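Long-range contacts in probable manganase-dependent inorganic pyrophosphatase (Clostridium perfringens, PDB 3L2B), which probably hydrolyses inorganic pyrophosphate to phosphate as a family II enzyme, its regulatory region of CBS and DRTGG domains binding the inhibitor AMP and the activator diadenosine tetraphosphate: residues I118-I123 / E138-L143; A18-E23 / L185-V190; H150-E155 / V167-H172. One frame throughout, in Å; residues are numbered along the deposited sequence.

Contact 1. Residues I118-I123 / E138-L143; sequences ISEGDI and ELKVSL
I118 and V141 cross obliquely, CG2 of I118 lying 3.6 Å from V141 CG1; I118 CG2 stands anti to the backbone N. L139 comes in beside them, its CD1 3.9 Å from I118 O. E120 and K140 run side by side and point the same way: E120 OE1 rests 3.6 Å from K140 CD, but K140 bends at its last torsion (chi4 77°), with NZ 5.5 Å from E120 OE1. The most closely held side chain is S142. With chi1 65° its OG sits between backbone N and carbonyl carbon and donates to G121 O at 2.6 Å, from above the carbonyl plane. The two segments lead into parallel neighbouring strands of the DRTGG-domain sheet: S119-D122 forms a type II turn before strand 123-126, and K140 closes helix 130-138 in a Schellman motif before strand 143-146. Main-chain bonds join the approaches. G121 N donates to K140 O (2.9 Å), and D122 O takes S142 N in its carbonyl plane (2.9 Å) and, weakly, L143 N. D122 turns its carboxylate back to S119 N and to a salt bridge with K103. Where the strands begin, I123 and L143 cross obliquely, I123 CG2 4.0 Å from L143 CD2.

Contact 2. Residues A18-E23 / L185-V190; sequences APLAPE and LPVDYV
P22 O is the hub of this contact. D188 N donates to it at 3.1 Å, in the carbonyl plane and on a lone pair, with an N-H...O angle of 151°. Carbon atoms gather round the same oxygen: P186 CB stands 3.5 Å from P22 O, and V187 CG2 lies 3.4 Å from it and also near A21 O. The side chain of D188 turns back over P22, its CG between backbone N and carbonyl carbon (chi1 74°), so that D188 CB meets P22 CB at 3.7 Å. This also brings D188 OD2 to 3.3 Å from P22 O; both are acceptors, so this approach is no hydrogen bond, and the crowding of two oxygens may raise the acid's pKa slightly. V187 and L20 cross at about a right angle, V187 CG1 4.2 Å from L20 CD1. Within 185-190, Y189 N bonds to P186 O and V190 N to V187 O, which winds the chain after P186 into a short, weakly bonded helix, a geometry in which the N-H of D188 faces P22 O.

Further out, both segments are tied to the same CBS unit. L20 pairs through its backbone with P42 and A44 of strand 40-44, and V187 with V24; the side chains of L20 and V187 both pack on A29 of helix 26-35, while P22 and V187 touch V43. The segment 185-190, from the second CBS sequence, is thus laid against the first. Such joining of two CBS motifs distant in sequence is characteristic of the CBS pair, or Bateman module, which here binds diadenosine tetraphosphate, about 12 Å from the V187 side chain.

Contact 3. Residues H150-E155 / V167-H172; sequences HTPSKE and VITTPH
T169 sets its two branches under the bend of H150-P152, OG1 against one end and CG2 against the other. OG1, anti to the carbonyl carbon (chi1 -66°), lies 3.4 Å from P152 CD and 3.6 Å from T151 CA. CG2, anti to the backbone N, fits beneath the main chain one step earlier, 3.7 Å from T151 N and 3.9 Å from H150 N. P152 and T169 therefore meet tip to tip, whereas T151 crosses T169 at about a right angle and touches it more loosely, T151 OG1 being 4.1 Å from T169 CG2. The proline ring reaches a second residue on the same face of the strand: P152 CG is 4.3 Å from V167 CG1, a plain apolar contact. The pairing across the two segments is by van der Waals contact alone, and the hydroxyl of T169 has its polar partner elsewhere, in the side-chain oxygen of Q91. Just past the strand, T170 OG1 accepts from H172 N at 3.1 Å in an ST turn and is also bonded to L86 O, which fixes the way the chain leaves the sheet. On the other segment S153 is the N-cap of the following helix, its OG making a weak bond to I156 N.

The contact belongs to a beta-alpha-beta crossover: strand 143-146 leads through H150-P152 into helix 154-163, which returns the chain to the parallel strand 166-169. That last strand lies between 143-146 and the antiparallel strand 89-92, whose Q91 also touches T151, P152 and V167.

Contacts 1 and 3 follow one another within the DRTGG domain, and both lie inside the long loop that contact 2 closes. Their centres are about 16 Å apart and they share one mixed sheet: contact 1 lies where strands 123-126 and 143-146 begin, contact 3 where strand 166-169, next to 143-146, meets the loop leading into helix 154-163. They touch through L143 CD1 and I168 CG2, 4.2 Å apart. Contact 2 stands off by about 27 and 28 Å between centres, joining the two CBS sequences on either side of the DRTGG domain in the chain. The DRTGG domain is thus an insertion in a CBS pair whose halves come together to bind the nucleotide.

Contact 1. Residues I118-I123 / E138-L143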
loop_
_atom_site.group_PDB
_atom_site.type_symbol
_atom_site.label_atom_id
_atom_site.label_comp_id
_atom_site.label_asym_id
_atom_site.label_seq_id
_atom_site.Cartn_x
_atom_site.Cartn_y
_atom_site.Cartn_z
ATOM N N ILE A 118 15.250 17.686 -9.205
ATOM C CA ILE A 118 14.626 17.081 -10.361
ATOM C C ILE A 118 15.606 17.042 -11.512
ATOM O O ILE A 118 16.286 18.004 -11.813
ATOM C CB ILE A 118 13.317 17.812 -10.734
ATOM C CG1 ILE A 118 12.306 17.671 -9.590
ATOM C CG2 ILE A 118 12.737 17.253 -12.056
ATOM C CD1 ILE A 118 11.031 18.475 -9.747
ATOM N N SER A 119 15.627 15.902 -12.157
ATOM C CA SER A 119 16.720 15.509 -13.020
ATOM C C SER A 119 16.166 14.856 -14.307
ATOM O O SER A 119 15.113 14.188 -14.286
ATOM C CB SER A 119 17.554 14.506 -12.216
ATOM O OG SER A 119 18.869 14.428 -12.675
ATOM N N GLU A 120 16.864 15.061 -15.421
ATOM C CA GLU A 120 16.458 14.434 -16.707
ATOM C C GLU A 120 15.997 12.995 -16.491
ATOM O O GLU A 120 16.715 12.173 -15.943
ATOM C CB GLU A 120 17.587 14.507 -17.777
ATOM C CG GLU A 120 17.359 13.577 -19.019
ATOM C CD GLU A 120 18.078 14.025 -20.297
ATOM O OE1 GLU A 120 18.832 15.012 -20.268
ATOM O OE2 GLU A 120 17.870 13.388 -21.350
ATOM N N GLY A 121 14.771 12.711 -16.917
ATOM C CA GLY A 121 14.214 11.357 -16.843
ATOM C C GLY A 121 13.278 11.109 -15.688
ATOM O O GLY A 121 12.575 10.073 -15.618
ATOM N N ASP A 122 13.254 12.059 -14.768
ATOM C CA ASP A 122 12.393 11.929 -13.590
ATOM C C ASP A 122 10.913 11.976 -13.960
ATOM O O ASP A 122 10.527 12.371 -15.074
ATOM C CB ASP A 122 12.743 12.971 -12.513
ATOM C CG ASP A 122 14.010 12.599 -11.743
ATOM O OD1 ASP A 122 14.496 11.439 -11.829
ATOM O OD2 ASP A 122 14.545 13.476 -11.063
ATOM N N ILE A 123 10.105 11.528 -13.011
ATOM C CA ILE A 123 8.660 11.697 -13.057
ATOM C C ILE A 123 8.273 12.754 -12.046
ATOM O O ILE A 123 8.453 12.586 -10.819
ATOM C CB ILE A 123 7.945 10.379 -12.740
ATOM C CG1 ILE A 123 8.388 9.299 -13.746
ATOM C CG2 ILE A 123 6.456 10.539 -12.818
ATOM C CD1 ILE A 123 9.638 8.598 -13.391
ATOM N N GLU A 138 11.843 21.778 -19.551
ATOM C CA GLU A 138 13.240 22.159 -19.862
ATOM C C GLU A 138 14.247 21.223 -19.194
ATOM O O GLU A 138 15.352 21.023 -19.693
ATOM C CB GLU A 138 13.551 23.622 -19.466
ATOM C CG GLU A 138 15.050 23.932 -19.366
ATOM C CD GLU A 138 15.395 25.440 -19.403
ATOM O OE1 GLU A 138 15.474 26.081 -18.307
ATOM O OE2 GLU A 138 15.600 25.976 -20.530
ATOM N N LEU A 139 13.878 20.660 -18.053
ATOM C CA LEU A 139 14.782 19.755 -17.332
ATOM C C LEU A 139 14.685 18.342 -17.904
ATOM O O LEU A 139 15.307 17.404 -17.406
ATOM C CB LEU A 139 14.484 19.748 -15.820
ATOM C CG LEU A 139 15.039 20.917 -15.000
ATOM C CD1 LEU A 139 14.420 20.941 -13.580
ATOM C CD2 LEU A 139 16.539 20.817 -14.922
ATOM N N LYS A 140 13.885 18.207 -18.956
ATOM C CA LYS A 140 13.713 16.936 -19.676
ATOM C C LYS A 140 13.266 15.796 -18.781
ATOM O O LYS A 140 13.793 14.700 -18.813
ATOM C CB LYS A 140 14.983 16.576 -20.442
ATOM C CG LYS A 140 15.403 17.670 -21.483
ATOM C CD LYS A 140 16.772 17.366 -22.062
ATOM C CE LYS A 140 17.104 18.241 -23.281
ATOM N NZ LYS A 140 17.504 19.611 -22.879
ATOM N N VAL A 141 12.272 16.085 -17.965
ATOM C CA VAL A 141 11.579 15.027 -17.237
ATOM C C VAL A 141 11.004 14.051 -18.281
ATOM O O VAL A 141 10.648 14.441 -19.393
ATOM C CB VAL A 141 10.474 15.567 -16.334
ATOM C CG1 VAL A 141 11.073 16.384 -15.149
ATOM C CG2 VAL A 141 9.493 16.386 -17.133
ATOM N N SER A 142 10.983 12.780 -17.932
ATOM C CA SER A 142 10.449 11.786 -18.833
ATOM C C SER A 142 8.923 11.819 -18.763
ATOM O O SER A 142 8.242 11.454 -19.711
ATOM C CB SER A 142 10.967 10.390 -18.486
ATOM O OG SER A 142 10.506 9.980 -17.213
ATOM N N LEU A 143 8.391 12.284 -17.642
ATOM C CA LEU A 143 6.928 12.338 -17.460
ATOM C C LEU A 143 6.514 13.455 -16.548
ATOM O O LEU A 143 6.940 13.525 -15.388
ATOM C CB LEU A 143 6.370 11.019 -16.945
ATOM C CG LEU A 143 4.859 10.929 -16.694
ATOM C CD1 LEU A 143 4.074 11.274 -17.969
ATOM C CD2 LEU A 143 4.476 9.542 -16.165
#

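Contact 2. Residues A18-E23 / L185-V190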
loop_
_atom_site.group_PDB
_atom_site.type_symbol
_atom_site.label_atom_id
_atom_site.label_comp_id
_atom_site.label_asym_id
_atom_site.label_seq_id
_atom_site.Cartn_x
_atom_site.Cartn_y
_atom_site.Cartn_z
ATOM N N ALA A 18 -9.488 -17.418 -14.716
ATOM C CA ALA A 18 -8.852 -16.754 -15.855
ATOM C C ALA A 18 -7.632 -15.990 -15.335
ATOM O O ALA A 18 -7.769 -15.147 -14.465
ATOM C CB ALA A 18 -9.834 -15.792 -16.565
ATOM N N PRO A 19 -6.437 -16.320 -15.832
ATOM C CA PRO A 19 -5.212 -15.665 -15.331
ATOM C C PRO A 19 -5.024 -14.248 -15.803
ATOM O O PRO A 19 -5.557 -13.859 -16.819
ATOM C CB PRO A 19 -4.080 -16.532 -15.881
ATOM C CG PRO A 19 -4.688 -17.335 -16.999
ATOM C CD PRO A 19 -6.159 -17.401 -16.796
ATOM N N LEU A 20 -4.260 -13.493 -15.030
ATOM C CA LEU A 20 -3.885 -12.136 -15.394
ATOM C C LEU A 20 -2.755 -12.113 -16.417
ATOM O O LEU A 20 -1.805 -12.899 -16.355
ATOM C CB LEU A 20 -3.415 -11.378 -14.148
ATOM C CG LEU A 20 -4.476 -11.182 -13.071
ATOM C CD1 LEU A 20 -3.897 -10.450 -11.902
ATOM C CD2 LEU A 20 -5.695 -10.425 -13.637
ATOM N N ALA A 21 -2.860 -11.171 -17.342
ATOM C CA ALA A 21 -1.744 -10.811 -18.221
ATOM C C ALA A 21 -0.695 -10.130 -17.355
ATOM O O ALA A 21 -1.039 -9.504 -16.368
ATOM C CB ALA A 21 -2.203 -9.874 -19.355
ATOM N N PRO A 22 0.589 -10.272 -17.700
ATOM C CA PRO A 22 1.645 -9.791 -16.785
ATOM C C PRO A 22 1.780 -8.270 -16.641
ATOM O O PRO A 22 2.386 -7.764 -15.657
ATOM C CB PRO A 22 2.940 -10.362 -17.390
ATOM C CG PRO A 22 2.610 -10.716 -18.837
ATOM C CD PRO A 22 1.119 -10.910 -18.927
ATOM N N GLU A 23 1.240 -7.565 -17.622
ATOM C CA GLU A 23 1.390 -6.113 -17.727
ATOM C C GLU A 23 0.257 -5.397 -17.005
ATOM O O GLU A 23 0.268 -4.179 -16.841
ATOM C CB GLU A 23 1.464 -5.655 -19.189
ATOM C CG GLU A 23 0.134 -5.728 -19.970
ATOM C CD GLU A 23 -0.110 -7.067 -20.694
ATOM O OE1 GLU A 23 0.768 -7.981 -20.665
ATOM O OE2 GLU A 23 -1.199 -7.189 -21.307
ATOM N N LEU A 185 1.860 -0.255 -10.965
ATOM C CA LEU A 185 2.875 -1.282 -11.243
ATOM C C LEU A 185 2.303 -2.541 -11.925
ATOM O O LEU A 185 1.264 -3.072 -11.514
ATOM C CB LEU A 185 3.584 -1.744 -9.960
ATOM C CG LEU A 185 4.456 -0.714 -9.234
ATOM C CD1 LEU A 185 5.043 -1.283 -7.939
ATOM C CD2 LEU A 185 5.530 -0.240 -10.122
ATOM N N PRO A 186 3.017 -3.076 -12.924
ATOM C CA PRO A 186 2.521 -4.338 -13.505
ATOM C C PRO A 186 2.698 -5.519 -12.588
ATOM O O PRO A 186 3.687 -5.607 -11.880
ATOM C CB PRO A 186 3.399 -4.526 -14.758
ATOM C CG PRO A 186 4.706 -3.827 -14.429
ATOM C CD PRO A 186 4.326 -2.686 -13.453
ATOM N N VAL A 187 1.735 -6.435 -12.615
ATOM C CA VAL A 187 1.747 -7.538 -11.673
ATOM C C VAL A 187 3.055 -8.327 -11.758
ATOM O O VAL A 187 3.523 -8.845 -10.729
ATOM C CB VAL A 187 0.499 -8.470 -11.794
ATOM C CG1 VAL A 187 -0.787 -7.732 -11.317
ATOM C CG2 VAL A 187 0.345 -8.968 -13.185
ATOM N N ASP A 188 3.680 -8.390 -12.943
ATOM C CA ASP A 188 4.887 -9.227 -13.104
ATOM C C ASP A 188 6.098 -8.652 -12.407
ATOM O O ASP A 188 7.084 -9.353 -12.200
ATOM C CB ASP A 188 5.207 -9.577 -14.573
ATOM C CG ASP A 188 5.768 -8.405 -15.364
ATOM O OD1 ASP A 188 6.331 -8.648 -16.431
ATOM O OD2 ASP A 188 5.597 -7.242 -14.958
ATOM N N TYR A 189 6.026 -7.391 -11.995
ATOM C CA TYR A 189 7.099 -6.859 -11.150
ATOM C C TYR A 189 6.958 -7.342 -9.720
ATOM O O TYR A 189 7.934 -7.464 -8.999
ATOM C CB TYR A 189 7.114 -5.348 -11.133
ATOM C CG TYR A 189 8.287 -4.755 -10.353
ATOM C CD1 TYR A 189 9.589 -4.914 -10.797
ATOM C CD2 TYR A 189 8.082 -4.036 -9.181
ATOM C CE1 TYR A 189 10.674 -4.337 -10.105
ATOM C CE2 TYR A 189 9.162 -3.469 -8.463
ATOM C CZ TYR A 189 10.450 -3.615 -8.936
ATOM O OH TYR A 189 11.514 -3.055 -8.248
ATOM N N VAL A 190 5.726 -7.641 -9.349
ATOM C CA VAL A 190 5.337 -7.829 -7.931
ATOM C C VAL A 190 5.069 -9.289 -7.559
ATOM O O VAL A 190 5.288 -9.730 -6.449
ATOM C CB VAL A 190 4.088 -6.960 -7.642
ATOM C CG1 VAL A 190 3.277 -7.492 -6.463
ATOM C CG2 VAL A 190 4.520 -5.545 -7.397
#

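Contact 3. Residues H150-E155 / V167-H172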
loop_
_atom_site.group_PDB
_atom_site.type_symbol
_atom_site.label_atom_id
_atom_site.label_comp_id
_atom_site.label_asym_id
_atom_site.label_seq_id
_atom_site.Cartn_x
_atom_site.Cartn_y
_atom_site.Cartn_z
ATOM N N HIS A 150 -6.210 20.035 -13.861
ATOM C CA HIS A 150 -5.831 21.267 -14.565
ATOM C C HIS A 150 -5.035 21.044 -15.846
ATOM O O HIS A 150 -3.843 21.343 -15.910
ATOM C CB HIS A 150 -5.032 22.174 -13.613
ATOM C CG HIS A 150 -5.826 22.626 -12.425
ATOM N ND1 HIS A 150 -5.375 22.488 -11.128
ATOM C CD2 HIS A 150 -7.059 23.188 -12.342
ATOM C CE1 HIS A 150 -6.291 22.960 -10.297
ATOM N NE2 HIS A 150 -7.323 23.390 -11.007
ATOM N N THR A 151 -5.709 20.520 -16.865
ATOM C CA THR A 151 -5.062 20.297 -18.163
ATOM C C THR A 151 -4.236 21.552 -18.501
ATOM O O THR A 151 -4.749 22.659 -18.456
ATOM C CB THR A 151 -6.074 20.001 -19.294
ATOM O OG1 THR A 151 -6.977 18.954 -18.896
ATOM C CG2 THR A 151 -5.360 19.570 -20.560
ATOM N N PRO A 152 -2.942 21.390 -18.805
ATOM C CA PRO A 152 -2.078 22.561 -18.991
ATOM C C PRO A 152 -2.363 23.308 -20.303
ATOM O O PRO A 152 -3.140 22.839 -21.134
ATOM C CB PRO A 152 -0.678 21.948 -19.012
ATOM C CG PRO A 152 -0.873 20.610 -19.529
ATOM C CD PRO A 152 -2.217 20.135 -19.047
ATOM N N SER A 153 -1.726 24.456 -20.475
ATOM C CA SER A 153 -1.983 25.328 -21.629
ATOM C C SER A 153 -1.450 24.759 -22.934
ATOM O O SER A 153 -0.561 23.910 -22.951
ATOM C CB SER A 153 -1.391 26.727 -21.403
ATOM O OG SER A 153 0.030 26.709 -21.398
ATOM N N LYS A 154 -2.013 25.265 -24.028
ATOM C CA LYS A 154 -1.622 24.868 -25.390
ATOM C C LYS A 154 -0.141 25.156 -25.599
ATOM O O LYS A 154 0.554 24.420 -26.296
ATOM C CB LYS A 154 -2.466 25.596 -26.467
ATOM C CG LYS A 154 -2.455 24.916 -27.870
ATOM C CD LYS A 154 -3.095 25.810 -28.977
ATOM C CE LYS A 154 -2.867 25.256 -30.397
ATOM N NZ LYS A 154 -3.076 26.278 -31.490
ATOM N N GLU A 155 0.333 26.220 -24.971
ATOM C CA GLU A 155 1.757 26.570 -25.024
ATOM C C GLU A 155 2.617 25.446 -24.459
ATOM O O GLU A 155 3.594 25.001 -25.078
ATOM C CB GLU A 155 2.058 27.857 -24.246
ATOM C CG GLU A 155 3.523 27.936 -23.823
ATOM C CD GLU A 155 3.866 29.183 -23.063
ATOM O OE1 GLU A 155 4.222 29.056 -21.857
ATOM O OE2 GLU A 155 3.794 30.280 -23.680
ATOM N N VAL A 167 3.309 14.127 -21.237
ATOM C CA VAL A 167 2.561 14.931 -20.293
ATOM C C VAL A 167 1.170 14.361 -20.099
ATOM O O VAL A 167 0.494 14.045 -21.055
ATOM C CB VAL A 167 2.391 16.342 -20.800
ATOM C CG1 VAL A 167 1.721 17.190 -19.737
ATOM C CG2 VAL A 167 3.727 16.911 -21.225
ATOM N N ILE A 168 0.753 14.238 -18.849
ATOM C CA ILE A 168 -0.580 13.801 -18.540
ATOM C C ILE A 168 -1.181 14.626 -17.418
ATOM O O ILE A 168 -0.494 15.378 -16.728
ATOM C CB ILE A 168 -0.609 12.320 -18.158
ATOM C CG1 ILE A 168 0.057 12.102 -16.784
ATOM C CG2 ILE A 168 0.073 11.482 -19.248
ATOM C CD1 ILE A 168 0.078 10.633 -16.325
ATOM N N THR A 169 -2.485 14.467 -17.262
ATOM C CA THR A 169 -3.247 15.212 -16.276
ATOM C C THR A 169 -4.176 14.303 -15.503
ATOM O O THR A 169 -4.957 13.552 -16.080
ATOM C CB THR A 169 -4.106 16.306 -16.940
ATOM O OG1 THR A 169 -3.245 17.297 -17.514
ATOM C CG2 THR A 169 -5.014 16.977 -15.891
ATOM N N THR A 170 -4.086 14.386 -14.184
ATOM C CA THR A 170 -4.971 13.616 -13.320
ATOM C C THR A 170 -5.896 14.531 -12.532
ATOM O O THR A 170 -5.553 15.669 -12.271
ATOM C CB THR A 170 -4.168 12.775 -12.305
ATOM O OG1 THR A 170 -5.083 12.144 -11.393
ATOM C CG2 THR A 170 -3.209 13.653 -11.511
ATOM N N PRO A 171 -7.058 14.027 -12.093
ATOM C CA PRO A 171 -7.886 14.922 -11.259
ATOM C C PRO A 171 -7.371 15.053 -9.816
ATOM O O PRO A 171 -7.737 15.952 -9.076
ATOM C CB PRO A 171 -9.263 14.250 -11.293
ATOM C CG PRO A 171 -9.029 12.866 -11.719
ATOM C CD PRO A 171 -7.814 12.856 -12.572
ATOM N N HIS A 172 -6.450 14.184 -9.456
ATOM C CA HIS A 172 -6.066 14.016 -8.059
ATOM C C HIS A 172 -5.088 15.070 -7.654
ATOM O O HIS A 172 -4.298 15.533 -8.466
ATOM C CB HIS A 172 -5.443 12.639 -7.881
ATOM C CG HIS A 172 -6.394 11.529 -8.139
ATOM N ND1 HIS A 172 -7.628 11.470 -7.538
ATOM C CD2 HIS A 172 -6.299 10.430 -8.920
ATOM C CE1 HIS A 172 -8.246 10.366 -7.919
ATOM N NE2 HIS A 172 -7.465 9.721 -8.765
#